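Local coordinates for myosin IE heavy chain (Dictyostelium discoideum, PDB 1LKX), which acts as the motor of a single-headed myosin, hydrolysing ATP in an actin-activated cycle and possibly moving membranes along actin, at residues S34-Y38 / K52-Y57; D43-N49 / Y584-S590; I62-N66 / Q116-V121. All blocks are in the same frame, centred on the assembly; numbering follows the deposited sequence.

Contact 1 of 3, residues S34-Y38 / K52-Y57. With ADP (adenosine-5'-diphosphate), chain G.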
loop_
_atom_site.group_PDB
_atom_site.type_symbol
_atom_site.label_atom_id
_atom_site.label_comp_id
_atom_site.label_asym_id
_atom_site.label_seq_id
_atom_site.Cartn_x
_atom_site.Cartn_y
_atom_site.Cartn_z
ATOM N N SER A 34 -27.816 3.649 2.364
ATOM C CA SER A 34 -28.316 3.845 3.728
ATOM C C SER A 34 -27.209 3.810 4.797
ATOM O O SER A 34 -27.460 3.483 5.966
ATOM C CB SER A 34 -29.390 2.802 4.057
ATOM O OG SER A 34 -28.887 1.482 3.976
ATOM N N ASP A 35 -25.990 4.148 4.376
ATOM C CA ASP A 35 -24.832 4.191 5.255
ATOM C C ASP A 35 -24.420 2.863 5.877
ATOM O O ASP A 35 -23.968 2.823 7.018
ATOM C CB ASP A 35 -25.059 5.234 6.350
ATOM C CG ASP A 35 -25.051 6.648 5.806
ATOM O OD1 ASP A 35 -25.300 7.597 6.588
ATOM O OD2 ASP A 35 -24.790 6.808 4.591
ATOM N N ASN A 36 -24.573 1.779 5.133
ATOM C CA ASN A 36 -24.166 0.472 5.624
ATOM C C ASN A 36 -22.967 0.051 4.801
ATOM O O ASN A 36 -23.053 -0.849 3.970
ATOM C CB ASN A 36 -25.298 -0.533 5.458
ATOM C CG ASN A 36 -26.339 -0.427 6.561
ATOM O OD1 ASN A 36 -26.102 -0.844 7.700
ATOM N ND2 ASN A 36 -27.497 0.137 6.229
ATOM N N ILE A 37 -21.852 0.735 5.037
ATOM C CA ILE A 37 -20.601 0.501 4.329
ATOM C C ILE A 37 -20.171 -0.965 4.251
ATOM O O ILE A 37 -19.783 -1.460 3.190
ATOM C CB ILE A 37 -19.451 1.210 5.015
ATOM C CG1 ILE A 37 -19.898 2.539 5.596
ATOM C CG2 ILE A 37 -18.327 1.414 4.043
ATOM C CD1 ILE A 37 -18.873 3.047 6.606
ATOM N N TYR A 38 -20.234 -1.647 5.388
ATOM C CA TYR A 38 -19.784 -3.025 5.487
ATOM C C TYR A 38 -20.800 -4.128 5.250
ATOM O O TYR A 38 -21.940 -4.051 5.689
ATOM C CB TYR A 38 -19.127 -3.235 6.856
ATOM C CG TYR A 38 -18.026 -2.245 7.163
ATOM C CD1 TYR A 38 -16.767 -2.353 6.562
ATOM C CD2 TYR A 38 -18.257 -1.180 8.028
ATOM C CE1 TYR A 38 -15.775 -1.425 6.818
ATOM C CE2 TYR A 38 -17.279 -0.245 8.288
ATOM C CZ TYR A 38 -16.044 -0.371 7.687
ATOM O OH TYR A 38 -15.080 0.561 7.981
ATOM N N LYS A 52 -17.607 10.441 3.828
ATOM C CA LYS A 52 -18.139 11.279 4.895
ATOM C C LYS A 52 -18.051 10.497 6.211
ATOM O O LYS A 52 -17.970 9.268 6.211
ATOM C CB LYS A 52 -19.591 11.673 4.612
ATOM C CG LYS A 52 -20.566 10.532 4.705
ATOM C CD LYS A 52 -21.979 11.063 4.815
ATOM C CE LYS A 52 -22.971 9.963 5.162
ATOM N NZ LYS A 52 -24.331 10.521 5.418
ATOM N N ASN A 53 -18.069 11.203 7.334
ATOM C CA ASN A 53 -17.957 10.533 8.620
ATOM C C ASN A 53 -19.208 9.811 9.047
ATOM O O ASN A 53 -20.289 10.374 9.028
ATOM C CB ASN A 53 -17.588 11.526 9.722
ATOM C CG ASN A 53 -16.255 12.189 9.484
ATOM O OD1 ASN A 53 -15.243 11.519 9.245
ATOM N ND2 ASN A 53 -16.238 13.517 9.551
ATOM N N LEU A 54 -19.045 8.554 9.431
ATOM C CA LEU A 54 -20.148 7.749 9.933
ATOM C C LEU A 54 -19.797 7.460 11.387
ATOM O O LEU A 54 -18.814 6.774 11.678
ATOM C CB LEU A 54 -20.283 6.448 9.139
ATOM C CG LEU A 54 -21.093 6.565 7.852
ATOM C CD1 LEU A 54 -20.520 7.661 6.983
ATOM C CD2 LEU A 54 -21.080 5.243 7.117
ATOM N N ASN A 55 -20.586 8.002 12.301
ATOM C CA ASN A 55 -20.311 7.807 13.712
ATOM C C ASN A 55 -20.475 6.346 14.115
ATOM O O ASN A 55 -21.366 6.005 14.889
ATOM C CB ASN A 55 -21.223 8.708 14.548
ATOM C CG ASN A 55 -20.632 9.027 15.904
ATOM O OD1 ASN A 55 -19.470 9.430 16.006
ATOM N ND2 ASN A 55 -21.428 8.858 16.956
ATOM N N ILE A 56 -19.601 5.491 13.592
ATOM C CA ILE A 56 -19.644 4.068 13.892
ATOM C C ILE A 56 -18.278 3.528 14.296
ATOM O O ILE A 56 -18.062 2.317 14.316
ATOM C CB ILE A 56 -20.140 3.272 12.684
ATOM C CG1 ILE A 56 -19.037 3.165 11.641
ATOM C CG2 ILE A 56 -21.331 3.974 12.073
ATOM C CD1 ILE A 56 -19.432 2.380 10.434
ATOM N N TYR A 57 -17.359 4.431 14.619
ATOM C CA TYR A 57 -16.020 4.030 15.014
ATOM C C TYR A 57 -15.683 4.552 16.400
ATOM O O TYR A 57 -14.550 4.940 16.681
ATOM C CB TYR A 57 -15.014 4.545 13.999
ATOM C CG TYR A 57 -15.283 4.075 12.595
ATOM C CD1 TYR A 57 -15.160 2.732 12.250
ATOM C CD2 TYR A 57 -15.661 4.979 11.604
ATOM C CE1 TYR A 57 -15.402 2.302 10.948
ATOM C CE2 TYR A 57 -15.908 4.563 10.300
ATOM C CZ TYR A 57 -15.776 3.223 9.975
ATOM O OH TYR A 57 -16.017 2.805 8.682
HETATM P PB ADP G . -6.801 4.501 -0.235
HETATM O O1B ADP G . -5.946 4.073 0.906
HETATM O O2B ADP G . -6.175 5.294 -1.286
HETATM O O3B ADP G . -7.403 3.185 -0.747
HETATM P PA ADP G . -8.145 6.180 1.602
HETATM O O1A ADP G . -8.287 5.288 2.762
HETATM O O2A ADP G . -7.011 7.143 1.582
HETATM O O3A ADP G . -8.012 5.372 0.239
HETATM O "O5'" ADP G . -9.527 6.922 1.484
HETATM C "C5'" ADP G . -9.556 8.043 0.596
HETATM C "C4'" ADP G . -10.396 9.062 1.254
HETATM O "O4'" ADP G . -11.631 8.415 1.349
HETATM C "C3'" ADP G . -10.076 9.318 2.674
HETATM O "O3'" ADP G . -8.859 9.992 2.978
HETATM C "C2'" ADP G . -11.390 9.885 3.141
HETATM O "O2'" ADP G . -11.609 11.234 2.816
HETATM C "C1'" ADP G . -12.308 8.883 2.504
HETATM N N9 ADP G . -12.624 7.715 3.338
HETATM C C8 ADP G . -12.310 6.395 3.140
HETATM N N7 ADP G . -12.864 5.595 3.990
HETATM C C5 ADP G . -13.594 6.438 4.801
HETATM C C6 ADP G . -14.414 6.174 5.894
HETATM N N6 ADP G . -14.523 4.965 6.367
HETATM N N1 ADP G . -15.047 7.260 6.522
HETATM C C2 ADP G . -14.826 8.561 6.035
HETATM N N3 ADP G . -14.047 8.896 4.997
HETATM C C4 ADP G . -13.460 7.759 4.415
#

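Contact 2 of 3, residues D43-N49 / Y584-S590. Unlike the reference sequence in segment 43-49: T48 (reference Arg). With ADP (adenosine-5'-diphosphate), chain G.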
loop_
_atom_site.group_PDB
_atom_site.type_symbol
_atom_site.label_atom_id
_atom_site.label_comp_id
_atom_site.label_asym_id
_atom_site.label_seq_id
_atom_site.Cartn_x
_atom_site.Cartn_y
_atom_site.Cartn_z
ATOM N N ASP A 43 -16.775 -14.083 6.585
ATOM C CA ASP A 43 -15.442 -13.726 7.083
ATOM C C ASP A 43 -14.724 -12.657 6.264
ATOM O O ASP A 43 -13.890 -11.932 6.801
ATOM C CB ASP A 43 -14.547 -14.977 7.217
ATOM C CG ASP A 43 -14.789 -15.746 8.536
ATOM O OD1 ASP A 43 -14.628 -15.150 9.624
ATOM O OD2 ASP A 43 -15.137 -16.949 8.490
ATOM N N VAL A 44 -15.030 -12.557 4.976
ATOM C CA VAL A 44 -14.410 -11.523 4.153
ATOM C C VAL A 44 -15.230 -10.262 4.355
ATOM O O VAL A 44 -16.453 -10.312 4.400
ATOM C CB VAL A 44 -14.431 -11.868 2.659
ATOM C CG1 VAL A 44 -14.057 -10.645 1.853
ATOM C CG2 VAL A 44 -13.465 -13.003 2.370
ATOM N N VAL A 45 -14.566 -9.128 4.490
ATOM C CA VAL A 45 -15.291 -7.887 4.689
ATOM C C VAL A 45 -15.280 -7.044 3.432
ATOM O O VAL A 45 -14.221 -6.767 2.874
ATOM C CB VAL A 45 -14.685 -7.050 5.814
ATOM C CG1 VAL A 45 -15.595 -5.868 6.112
ATOM C CG2 VAL A 45 -14.472 -7.906 7.036
ATOM N N ILE A 46 -16.461 -6.641 2.985
ATOM C CA ILE A 46 -16.565 -5.809 1.804
ATOM C C ILE A 46 -16.975 -4.430 2.286
ATOM O O ILE A 46 -17.973 -4.301 2.983
ATOM C CB ILE A 46 -17.640 -6.352 0.830
ATOM C CG1 ILE A 46 -17.285 -7.784 0.396
ATOM C CG2 ILE A 46 -17.760 -5.445 -0.385
ATOM C CD1 ILE A 46 -15.867 -7.972 -0.156
ATOM N N SER A 47 -16.207 -3.403 1.928
ATOM C CA SER A 47 -16.531 -2.040 2.354
ATOM C C SER A 47 -16.618 -1.051 1.194
ATOM O O SER A 47 -15.855 -1.127 0.236
ATOM C CB SER A 47 -15.496 -1.520 3.350
ATOM O OG SER A 47 -14.386 -0.964 2.661
ATOM N N THR A 48 -17.539 -0.103 1.308
ATOM C CA THR A 48 -17.748 0.901 0.279
ATOM C C THR A 48 -17.531 2.305 0.818
ATOM O O THR A 48 -18.284 2.775 1.677
ATOM C CB THR A 48 -19.175 0.808 -0.283
ATOM O OG1 THR A 48 -20.124 0.916 0.789
ATOM C CG2 THR A 48 -19.375 -0.525 -0.992
ATOM N N ASN A 49 -16.510 2.975 0.293
ATOM C CA ASN A 49 -16.158 4.331 0.703
ATOM C C ASN A 49 -17.376 5.262 0.850
ATOM O O ASN A 49 -18.041 5.603 -0.132
ATOM C CB ASN A 49 -15.188 4.926 -0.303
ATOM C CG ASN A 49 -14.467 6.113 0.245
ATOM O OD1 ASN A 49 -15.061 6.949 0.923
ATOM N ND2 ASN A 49 -13.178 6.209 -0.044
ATOM N N TYR A 584 -9.479 -11.125 5.227
ATOM C CA TYR A 584 -9.581 -10.254 4.072
ATOM C C TYR A 584 -10.597 -9.141 4.154
ATOM O O TYR A 584 -11.702 -9.316 4.663
ATOM C CB TYR A 584 -9.857 -11.087 2.816
ATOM C CG TYR A 584 -9.337 -12.502 2.881
ATOM C CD1 TYR A 584 -10.056 -13.503 3.545
ATOM C CD2 TYR A 584 -8.132 -12.843 2.280
ATOM C CE1 TYR A 584 -9.585 -14.810 3.606
ATOM C CE2 TYR A 584 -7.642 -14.147 2.330
ATOM C CZ TYR A 584 -8.374 -15.129 2.996
ATOM O OH TYR A 584 -7.902 -16.429 3.047
ATOM N N VAL A 585 -10.190 -7.984 3.649
ATOM C CA VAL A 585 -11.035 -6.805 3.585
ATOM C C VAL A 585 -10.901 -6.398 2.144
ATOM O O VAL A 585 -9.803 -6.379 1.631
ATOM C CB VAL A 585 -10.512 -5.642 4.471
ATOM C CG1 VAL A 585 -11.322 -4.390 4.228
ATOM C CG2 VAL A 585 -10.610 -6.016 5.928
ATOM N N ARG A 586 -12.003 -6.106 1.474
ATOM C CA ARG A 586 -11.928 -5.681 0.085
ATOM C C ARG A 586 -12.729 -4.396 -0.083
ATOM O O ARG A 586 -13.958 -4.402 0.001
ATOM C CB ARG A 586 -12.461 -6.777 -0.837
ATOM C CG ARG A 586 -11.993 -8.153 -0.427
ATOM C CD ARG A 586 -11.798 -9.043 -1.622
ATOM N NE ARG A 586 -10.667 -8.587 -2.415
ATOM C CZ ARG A 586 -10.183 -9.244 -3.462
ATOM N NH1 ARG A 586 -9.142 -8.748 -4.130
ATOM N NH2 ARG A 586 -10.738 -10.395 -3.833
ATOM N N CYS A 587 -12.019 -3.295 -0.298
ATOM C CA CYS A 587 -12.641 -1.994 -0.470
ATOM C C CYS A 587 -13.083 -1.743 -1.902
ATOM O O CYS A 587 -12.361 -2.062 -2.857
ATOM C CB CYS A 587 -11.673 -0.894 -0.067
ATOM S SG CYS A 587 -11.091 -1.009 1.617
ATOM N N ILE A 588 -14.269 -1.146 -2.037
ATOM C CA ILE A 588 -14.852 -0.821 -3.335
ATOM C C ILE A 588 -15.004 0.689 -3.395
ATOM O O ILE A 588 -15.602 1.280 -2.508
ATOM C CB ILE A 588 -16.262 -1.421 -3.494
ATOM C CG1 ILE A 588 -16.310 -2.858 -2.949
ATOM C CG2 ILE A 588 -16.677 -1.344 -4.950
ATOM C CD1 ILE A 588 -15.480 -3.865 -3.707
ATOM N N LYS A 589 -14.456 1.322 -4.422
ATOM C CA LYS A 589 -14.592 2.766 -4.548
ATOM C C LYS A 589 -16.035 3.021 -5.020
ATOM O O LYS A 589 -16.463 2.528 -6.064
ATOM C CB LYS A 589 -13.577 3.299 -5.560
ATOM C CG LYS A 589 -13.402 4.806 -5.527
ATOM C CD LYS A 589 -12.410 5.300 -6.599
ATOM C CE LYS A 589 -12.260 6.830 -6.581
ATOM N NZ LYS A 589 -11.362 7.368 -7.647
ATOM N N SER A 590 -16.788 3.773 -4.227
ATOM C CA SER A 590 -18.190 4.083 -4.518
ATOM C C SER A 590 -18.400 4.884 -5.794
ATOM O O SER A 590 -19.337 4.639 -6.544
ATOM C CB SER A 590 -18.788 4.845 -3.347
ATOM O OG SER A 590 -18.406 4.240 -2.126
HETATM P PB ADP G . -6.801 4.501 -0.235
HETATM O O1B ADP G . -5.946 4.073 0.906
HETATM O O2B ADP G . -6.175 5.294 -1.286
HETATM O O3B ADP G . -7.403 3.185 -0.747
HETATM P PA ADP G . -8.145 6.180 1.602
HETATM O O1A ADP G . -8.287 5.288 2.762
HETATM O O2A ADP G . -7.011 7.143 1.582
HETATM O O3A ADP G . -8.012 5.372 0.239
HETATM O "O5'" ADP G . -9.527 6.922 1.484
HETATM C "C5'" ADP G . -9.556 8.043 0.596
HETATM C "C4'" ADP G . -10.396 9.062 1.254
HETATM O "O4'" ADP G . -11.631 8.415 1.349
HETATM C "C3'" ADP G . -10.076 9.318 2.674
HETATM O "O3'" ADP G . -8.859 9.992 2.978
HETATM C "C2'" ADP G . -11.390 9.885 3.141
HETATM O "O2'" ADP G . -11.609 11.234 2.816
HETATM C "C1'" ADP G . -12.308 8.883 2.504
HETATM N N9 ADP G . -12.624 7.715 3.338
HETATM C C8 ADP G . -12.310 6.395 3.140
HETATM N N7 ADP G . -12.864 5.595 3.990
HETATM C C5 ADP G . -13.594 6.438 4.801
HETATM C C6 ADP G . -14.414 6.174 5.894
HETATM N N6 ADP G . -14.523 4.965 6.367
HETATM N N1 ADP G . -15.047 7.260 6.522
HETATM C C2 ADP G . -14.826 8.561 6.035
HETATM N N3 ADP G . -14.047 8.896 4.997
HETATM C C4 ADP G . -13.460 7.759 4.415
HETATM O O HOH W 1 -11.297 -12.839 7.392
#

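Contact 3 of 3, residues I62-N66 / Q116-V121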
loop_
_atom_site.group_PDB
_atom_site.type_symbol
_atom_site.label_atom_id
_atom_site.label_comp_id
_atom_site.label_asym_id
_atom_site.label_seq_id
_atom_site.Cartn_x
_atom_site.Cartn_y
_atom_site.Cartn_z
ATOM N N ILE A 62 -16.273 -0.221 19.654
ATOM C CA ILE A 62 -15.151 -1.124 19.828
ATOM C C ILE A 62 -15.527 -2.126 20.889
ATOM O O ILE A 62 -15.314 -3.323 20.729
ATOM C CB ILE A 62 -13.898 -0.381 20.266
ATOM C CG1 ILE A 62 -13.352 0.418 19.087
ATOM C CG2 ILE A 62 -12.870 -1.355 20.767
ATOM C CD1 ILE A 62 -12.016 1.064 19.347
ATOM N N LYS A 63 -16.108 -1.626 21.968
ATOM C CA LYS A 63 -16.527 -2.475 23.069
ATOM C C LYS A 63 -17.654 -3.401 22.625
ATOM O O LYS A 63 -17.746 -4.541 23.068
ATOM C CB LYS A 63 -17.006 -1.615 24.239
ATOM C CG LYS A 63 -15.979 -0.612 24.762
ATOM C CD LYS A 63 -16.570 0.292 25.839
ATOM C CE LYS A 63 -15.653 1.465 26.165
ATOM N NZ LYS A 63 -16.323 2.524 26.992
ATOM N N ALA A 64 -18.509 -2.913 21.737
ATOM C CA ALA A 64 -19.640 -3.700 21.264
ATOM C C ALA A 64 -19.256 -4.935 20.465
ATOM O O ALA A 64 -19.849 -5.996 20.640
ATOM C CB ALA A 64 -20.559 -2.829 20.445
ATOM N N TYR A 65 -18.265 -4.803 19.587
ATOM C CA TYR A 65 -17.842 -5.931 18.768
ATOM C C TYR A 65 -16.790 -6.789 19.427
ATOM O O TYR A 65 -16.519 -7.907 18.978
ATOM C CB TYR A 65 -17.307 -5.453 17.433
ATOM C CG TYR A 65 -18.360 -4.859 16.546
ATOM C CD1 TYR A 65 -18.725 -3.526 16.668
ATOM C CD2 TYR A 65 -19.008 -5.639 15.598
ATOM C CE1 TYR A 65 -19.707 -2.979 15.870
ATOM C CE2 TYR A 65 -19.994 -5.107 14.795
ATOM C CZ TYR A 65 -20.343 -3.775 14.935
ATOM O OH TYR A 65 -21.351 -3.253 14.152
ATOM N N ASN A 66 -16.193 -6.264 20.490
ATOM C CA ASN A 66 -15.162 -7.001 21.196
ATOM C C ASN A 66 -15.729 -8.280 21.789
ATOM O O ASN A 66 -16.737 -8.254 22.485
ATOM C CB ASN A 66 -14.568 -6.146 22.308
ATOM C CG ASN A 66 -13.347 -6.778 22.932
ATOM O OD1 ASN A 66 -12.785 -6.249 23.890
ATOM N ND2 ASN A 66 -12.921 -7.916 22.385
ATOM N N GLN A 116 -6.782 0.951 15.423
ATOM C CA GLN A 116 -7.533 1.567 16.512
ATOM C C GLN A 116 -8.167 0.491 17.394
ATOM O O GLN A 116 -8.058 0.546 18.612
ATOM C CB GLN A 116 -8.634 2.489 15.962
ATOM C CG GLN A 116 -9.693 2.843 17.002
ATOM C CD GLN A 116 -10.912 3.548 16.428
ATOM O OE1 GLN A 116 -11.488 3.121 15.421
ATOM N NE2 GLN A 116 -11.325 4.628 17.081
ATOM N N PHE A 117 -8.824 -0.487 16.772
ATOM C CA PHE A 117 -9.474 -1.562 17.517
ATOM C C PHE A 117 -8.476 -2.408 18.297
ATOM O O PHE A 117 -8.575 -2.524 19.523
ATOM C CB PHE A 117 -10.259 -2.471 16.568
ATOM C CG PHE A 117 -10.926 -3.630 17.256
ATOM C CD1 PHE A 117 -12.229 -3.515 17.742
ATOM C CD2 PHE A 117 -10.246 -4.835 17.436
ATOM C CE1 PHE A 117 -12.846 -4.581 18.393
ATOM C CE2 PHE A 117 -10.852 -5.905 18.086
ATOM C CZ PHE A 117 -12.155 -5.779 18.565
ATOM N N LEU A 118 -7.533 -3.011 17.573
ATOM C CA LEU A 118 -6.515 -3.846 18.183
ATOM C C LEU A 118 -5.832 -3.078 19.310
ATOM O O LEU A 118 -5.802 -3.513 20.455
ATOM C CB LEU A 118 -5.475 -4.260 17.135
ATOM C CG LEU A 118 -5.908 -5.158 15.978
ATOM C CD1 LEU A 118 -4.705 -5.661 15.228
ATOM C CD2 LEU A 118 -6.691 -6.329 16.523
ATOM N N THR A 119 -5.286 -1.920 18.970
ATOM C CA THR A 119 -4.604 -1.071 19.932
ATOM C C THR A 119 -5.626 -0.424 20.852
ATOM O O THR A 119 -5.810 0.788 20.835
ATOM C CB THR A 119 -3.801 0.018 19.203
ATOM O OG1 THR A 119 -2.977 0.700 20.139
ATOM C CG2 THR A 119 -4.720 1.021 18.530
ATOM N N PHE A 120 -6.304 -1.249 21.642
ATOM C CA PHE A 120 -7.329 -0.782 22.571
ATOM C C PHE A 120 -7.886 -1.976 23.330
ATOM O O PHE A 120 -7.809 -2.036 24.555
ATOM C CB PHE A 120 -8.473 -0.087 21.837
ATOM C CG PHE A 120 -9.547 0.438 22.756
ATOM C CD1 PHE A 120 -9.518 1.752 23.213
ATOM C CD2 PHE A 120 -10.585 -0.388 23.178
ATOM C CE1 PHE A 120 -10.508 2.234 24.076
ATOM C CE2 PHE A 120 -11.577 0.088 24.041
ATOM C CZ PHE A 120 -11.533 1.404 24.488
ATOM N N VAL A 121 -8.471 -2.928 22.619
ATOM C CA VAL A 121 -8.967 -4.101 23.314
ATOM C C VAL A 121 -7.705 -4.789 23.802
ATOM O O VAL A 121 -7.712 -5.501 24.801
ATOM C CB VAL A 121 -9.746 -5.056 22.379
ATOM C CG1 VAL A 121 -10.725 -4.264 21.549
ATOM C CG2 VAL A 121 -8.794 -5.848 21.501
#

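Contact 1 of 3, residues S34-Y38 / K52-Y57
Two short segments face each other where D35 and L54 come closest, their CA atoms 7.5 Å apart. In the myosin motor domain they are the loop ending helix 21-33, closed by a Schellman motif with D35 at its C' position, and the loop that runs beside the adenine of ADP. D35 takes a positive phi (63°), a backbone state that aspartate tolerates better than beta-branched residues. Its carboxylate meets the ammonium group of K52: OD1 of D35 lies 3.3 Å from NZ of K52, a salt bridge whose hydrogen bond is weak. The lysine, extended beyond CG, crosses the aspartate at about a right angle, and this reach suits a long side chain at the solvent-exposed end of the contact. Inward, the apolar ends of I37 and L54 face each other; both residues are buried, and I56 completes the apolar patch nearer the surface, its CD1 3.9 Å from CD1 of I37. I56 serves both tyrosines: its CD1 sits at the edge of the Y38 ring, and its CG1 lies 3.5 Å above the centre of the Y57 ring. K113 adds a cation-pi contact to Y57. The phenols of Y38 and Y57 come from opposite directions, each hydroxyl at the edge of the other ring, and their OH atoms share a hydrogen bond of 2.5 Å; OH of Y57 also lies 3.5 Å from N6 of ADP.

Contact 2 of 3, residues D43-N49 / Y584-S590
The flat ring of Y584 receives V44 obliquely, with CG2 of the valine 3.6 Å from CD1 of the ring. At the other end of the contact the flat carboxamide of N49 turns to the nucleotide: its ND2 donates to O4' of ADP at 3.0 Å with an N-H...O angle of 169°, and also to G104 O. CG lies anti to the backbone N (chi1 -162°), which carries the amide away from the partner strand and toward the ribose; an asparagine suits the place because its NH2 can serve two acceptors. The third flat group, the guanidinium of R586, leaves the contact altogether, with NE bonded to S100 OG and a cation-pi contact to F414. Between Y584 and N49 run strands 45-48 and 581-588, parallel neighbours in the central mixed sheet that forms the core of the transducer of the myosin motor. Their backbones pair as V45 N with Y584 O, R586 N with V45 O (2.7 Å), S47 N with R586 O and I588 N with S47 O; a weak bond from N49 N to I588 O continues the ladder. One face carries V45, V585, S47 and C587; the small serine and cysteine lie beside each other, and C587 touches A105 of the ATP site. On the other face the aliphatic CB of R586 packs 3.7 Å from CD1 of I46, whose CG2 meets CG1 of I588. Helix 601-611 covers this side, where L611 touches both R586 and I588.

Contact 3 of 3, residues I62-N66 / Q116-V121
I62 of helix 59-65 sits as a knob in a hole on helix 107-121 formed by Q116, F117, F120 and V121. Its CG1 stands anti to the carbonyl carbon (chi1 -73°) and carries CD1 to within 3.7 Å of CG of Q116, while CG2 reaches CD2 of F120 at 3.5 Å, CG1 of V121 at 3.7 Å and CD1 of F117 at 3.8 Å. A beta-branched aliphatic residue suits this place, since one side chain can touch four neighbours. With an alanine in place of I62 both branches are lost, which would probably leave a gap between the F117 and F120 rings and hold F120 less firmly. OD1 of N66 lies 3.6 Å from CB of V121, and N66 CA meets the edge of the F117 ring. V121 braces that ring, its CG1 lying 3.6 Å above one face, offset toward the rim. Beyond this shell, Q116 is fixed by its amide, OE1 bonding to Y78 OH and NE2 to Y57 O, holding its methylene chain against I62. Helix 77-91 flanks both partners through Y78 and N82, so the ends of helices 59-65 and 107-121 pack together with this third helix.

From the N terminus, residues 34-38 open contact 1, which closes at 52-57 around a short loop of chain holding strands 38-40 and 45-48. Contact 2 opens inside that loop at 43-49 but closes only at 584-590, so the two cross; they touch where I37 O probably bonds to T48 N, and both reach ADP. Contact 3 follows contact 1 in series, from 62-66 to 116-121, and falls wholly within the long span of contact 2. Contacts 1 and 3 touch, Y57 being bonded to the second helix of contact 3, whereas contacts 2 and 3 stay about 10 Å apart at their nearest atoms. Together they tie the adenine-side loop to the central sheet, and helix 59-65 to the helix after the P-loop.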